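Local coordinates for protein monooxygenase (Agrobacterium tumefaciens, PDB 2I7G) that probably acts as a flavin-dependent monooxygenase of the bacterial luciferase-like family, at residues 311-322 with 354-363. Numbering follows the deposited sequence. Where two conformers were deposited one is given.
Sequences PELVAEKIIKAH and KVAPLVRKEL
Two neighbouring outer helices of the TIM barrel, 311-322 and 354-363, pack here mainly through apolar side chains, with no hydrogen bond between them. They belong to the last two helices of the chain, which flank strand 329-333 in sequence. The segment axes approach to 8.6 Å and cross at -36°, running in roughly the same direction. V355 is a knob in the hole formed by P311, V314, A315 and I318. Its CG1, anti to the backbone N (chi1 174°), lies 3.7 Å from I318 CD1, while its other methyl, CG2, lies 3.6 Å from the carbonyl O of P311. I260 of strand 252-260 touches P311, V314 and V355, closing this end against the barrel wall. The small A315 lets the backbones come near: its CB meets L358 CB and V359 CG2, each at 3.8 Å. V359 straddles the next turn, CG2 by A315 and CG1 on I318 CG2, the I318 and V359 side chains crossing nearly at right angles. Toward solvent, in the conformer given, the bent chain of E312 brings its carboxylate carbon CD to 3.6 Å from L358 CD1. The I319 and E362 side chains also cross at about a right angle, I319 CD1 being 3.7 Å from E362 CB. At the C-terminal end L363 slides past H322, whose ND1 is hydrogen-bonded to the carbonyl O of N327, a tie that helps fix the ring's rotation. L363 CD1 makes a CH-pi contact over one imidazole face, 4.3 Å from the H322 ring centroid, and L363 CD2 reaches H322 CD2 at 3.7 Å.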
# COMPACT_ATOMS: atom_id res chain seq x y z
N PRO B 311 23.91 25.81 3.87
CA PRO B 311 22.75 25.88 4.78
C PRO B 311 22.26 27.29 5.15
O PRO B 311 21.04 27.54 5.15
CB PRO B 311 23.18 25.04 5.99
CG PRO B 311 24.13 24.03 5.39
CD PRO B 311 24.94 24.89 4.40
N GLU B 312 23.18 28.21 5.45
CA GLU B 312 22.77 29.56 5.87
C GLU B 312 22.05 30.33 4.75
O GLU B 312 21.12 31.09 5.03
CB GLU B 312 23.95 30.34 6.45
CG GLU B 312 24.46 29.76 7.78
CD GLU B 312 24.16 30.60 9.03
OE1 GLU B 312 24.74 30.27 10.08
OE2 GLU B 312 23.37 31.56 8.97
N LEU B 313 22.46 30.10 3.50
CA LEU B 313 21.81 30.74 2.35
C LEU B 313 20.40 30.21 2.18
O LEU B 313 19.46 30.98 1.97
CB LEU B 313 22.61 30.49 1.06
CG LEU B 313 22.16 31.35 -0.14
CD1 LEU B 313 22.51 32.84 0.08
CD2 LEU B 313 22.76 30.88 -1.46
N VAL B 314 20.25 28.89 2.26
CA VAL B 314 18.93 28.29 2.09
C VAL B 314 18.00 28.71 3.24
O VAL B 314 16.83 29.04 2.99
CB VAL B 314 19.03 26.78 1.95
CG1 VAL B 314 17.60 26.12 1.96
CG2 VAL B 314 19.77 26.47 0.64
N ALA B 315 18.52 28.72 4.47
CA ALA B 315 17.70 29.09 5.64
C ALA B 315 17.22 30.53 5.48
O ALA B 315 16.06 30.84 5.73
CB ALA B 315 18.49 28.92 6.95
N GLU B 316 18.11 31.42 5.04
CA GLU B 316 17.71 32.82 4.86
C GLU B 316 16.62 32.96 3.79
O GLU B 316 15.71 33.76 3.96
CB GLU B 316 18.90 33.74 4.56
CG GLU B 316 18.55 35.25 4.65
CD GLU B 316 17.62 35.60 5.83
OE1 GLU B 316 18.06 35.45 7.00
OE2 GLU B 316 16.44 36.01 5.59
N LYS B 317 16.71 32.20 2.70
CA LYS B 317 15.66 32.26 1.70
C LYS B 317 14.31 31.74 2.24
O LYS B 317 13.27 32.33 1.97
CB LYS B 317 16.07 31.51 0.45
CG LYS B 317 15.24 31.81 -0.74
CD LYS B 317 15.98 31.26 -1.93
CE LYS B 317 15.29 31.57 -3.19
NZ LYS B 317 16.21 31.29 -4.35
N ILE B 318 14.33 30.64 3.02
CA ILE B 318 13.11 30.12 3.65
C ILE B 318 12.48 31.19 4.54
O ILE B 318 11.24 31.45 4.48
CB ILE B 318 13.36 28.82 4.43
CG1 ILE B 318 13.77 27.70 3.47
CG2 ILE B 318 12.06 28.42 5.25
CD1 ILE B 318 14.47 26.52 4.18
N ILE B 319 13.33 31.84 5.32
CA ILE B 319 12.86 32.91 6.24
C ILE B 319 12.25 34.09 5.45
O ILE B 319 11.17 34.58 5.80
CB ILE B 319 14.01 33.41 7.19
CG1 ILE B 319 14.36 32.29 8.20
CG2 ILE B 319 13.64 34.72 7.87
CD1 ILE B 319 15.79 32.40 8.78
N LYS B 320 12.94 34.52 4.40
CA LYS B 320 12.46 35.60 3.54
C LYS B 320 11.15 35.22 2.85
O LYS B 320 10.21 36.03 2.78
CB LYS B 320 13.53 35.99 2.53
CG LYS B 320 14.64 36.85 3.13
CD LYS B 320 14.11 38.25 3.44
CE LYS B 320 15.21 39.14 4.01
NZ LYS B 320 16.22 39.49 2.96
N ALA B 321 11.08 33.99 2.35
CA ALA B 321 9.89 33.50 1.68
C ALA B 321 8.69 33.48 2.66
O ALA B 321 7.55 33.80 2.30
CB ALA B 321 10.16 32.11 1.05
N HIS B 322 8.96 33.14 3.92
CA HIS B 322 7.89 33.25 4.92
C HIS B 322 7.38 34.69 5.06
O HIS B 322 6.16 34.90 5.25
CB HIS B 322 8.31 32.65 6.25
CG HIS B 322 7.30 32.86 7.33
ND1 HIS B 322 6.24 32.00 7.55
CD2 HIS B 322 7.16 33.86 8.22
CE1 HIS B 322 5.50 32.47 8.55
NE2 HIS B 322 6.05 33.59 8.97
N LYS B 354 21.24 21.86 10.30
CA LYS B 354 21.69 23.25 10.18
C LYS B 354 20.59 24.18 9.73
O LYS B 354 20.35 25.22 10.38
CB LYS B 354 22.91 23.39 9.26
CG LYS B 354 24.07 22.42 9.50
CD LYS B 354 24.68 22.53 10.90
CE LYS B 354 25.34 21.19 11.29
NZ LYS B 354 26.05 21.24 12.61
N VAL B 355 19.94 23.84 8.61
CA VAL B 355 18.92 24.71 8.04
C VAL B 355 17.73 24.87 8.98
O VAL B 355 17.37 26.00 9.34
CB VAL B 355 18.43 24.23 6.65
CG1 VAL B 355 17.28 25.08 6.18
CG2 VAL B 355 19.61 24.27 5.61
N ALA B 356 17.14 23.73 9.39
CA ALA B 356 15.91 23.73 10.21
C ALA B 356 16.05 24.54 11.51
O ALA B 356 15.19 25.38 11.80
CB ALA B 356 15.42 22.27 10.51
N PRO B 357 17.11 24.29 12.32
CA PRO B 357 17.29 25.08 13.54
C PRO B 357 17.37 26.60 13.33
O PRO B 357 16.79 27.34 14.14
CB PRO B 357 18.58 24.52 14.15
CG PRO B 357 18.60 23.07 13.63
CD PRO B 357 18.12 23.22 12.20
N LEU B 358 18.05 27.04 12.27
CA LEU B 358 18.14 28.45 11.91
C LEU B 358 16.74 29.02 11.62
O LEU B 358 16.36 30.07 12.18
CB LEU B 358 19.06 28.67 10.70
CG LEU B 358 20.58 28.56 10.93
CD1 LEU B 358 21.33 28.47 9.56
CD2 LEU B 358 21.09 29.72 11.78
N VAL B 359 15.98 28.31 10.79
CA VAL B 359 14.64 28.75 10.42
C VAL B 359 13.73 28.78 11.63
O VAL B 359 13.08 29.80 11.89
CB VAL B 359 14.03 27.90 9.30
CG1 VAL B 359 12.60 28.38 9.04
CG2 VAL B 359 14.92 27.98 8.00
N ARG B 360 13.72 27.69 12.41
CA ARG B 360 12.86 27.61 13.58
C ARG B 360 13.18 28.68 14.62
O ARG B 360 12.27 29.26 15.23
CB ARG B 360 12.92 26.21 14.22
CG ARG B 360 12.30 25.10 13.38
CD ARG B 360 12.69 23.69 13.90
NE ARG B 360 12.11 22.66 13.04
CZ ARG B 360 12.67 21.48 12.78
NH1 ARG B 360 13.85 21.16 13.32
NH2 ARG B 360 12.03 20.60 11.97
N LYS B 361 14.47 28.96 14.81
CA LYS B 361 14.95 29.96 15.78
C LYS B 361 14.46 31.37 15.42
O LYS B 361 14.00 32.13 16.28
CB LYS B 361 16.49 29.90 15.89
CG LYS B 361 17.22 31.16 16.41
CD LYS B 361 18.70 30.88 16.76
CE LYS B 361 19.56 30.36 15.58
NZ LYS B 361 20.34 31.40 14.83
N GLU B 362 14.55 31.70 14.13
CA GLU B 362 14.17 33.00 13.62
C GLU B 362 12.64 33.21 13.60
O GLU B 362 12.16 34.28 14.00
CB GLU B 362 14.80 33.20 12.25
CG GLU B 362 14.42 34.49 11.54
CD GLU B 362 14.97 35.74 12.21
OE1 GLU B 362 15.94 35.66 13.01
OE2 GLU B 362 14.42 36.83 11.92
N LEU B 363 11.90 32.18 13.19
CA LEU B 363 10.46 32.31 12.99
C LEU B 363 9.66 32.09 14.25
O LEU B 363 8.69 32.82 14.51
CB LEU B 363 9.97 31.38 11.85
CG LEU B 363 10.52 31.76 10.46
CD1 LEU B 363 9.97 30.85 9.36
CD2 LEU B 363 10.23 33.25 10.14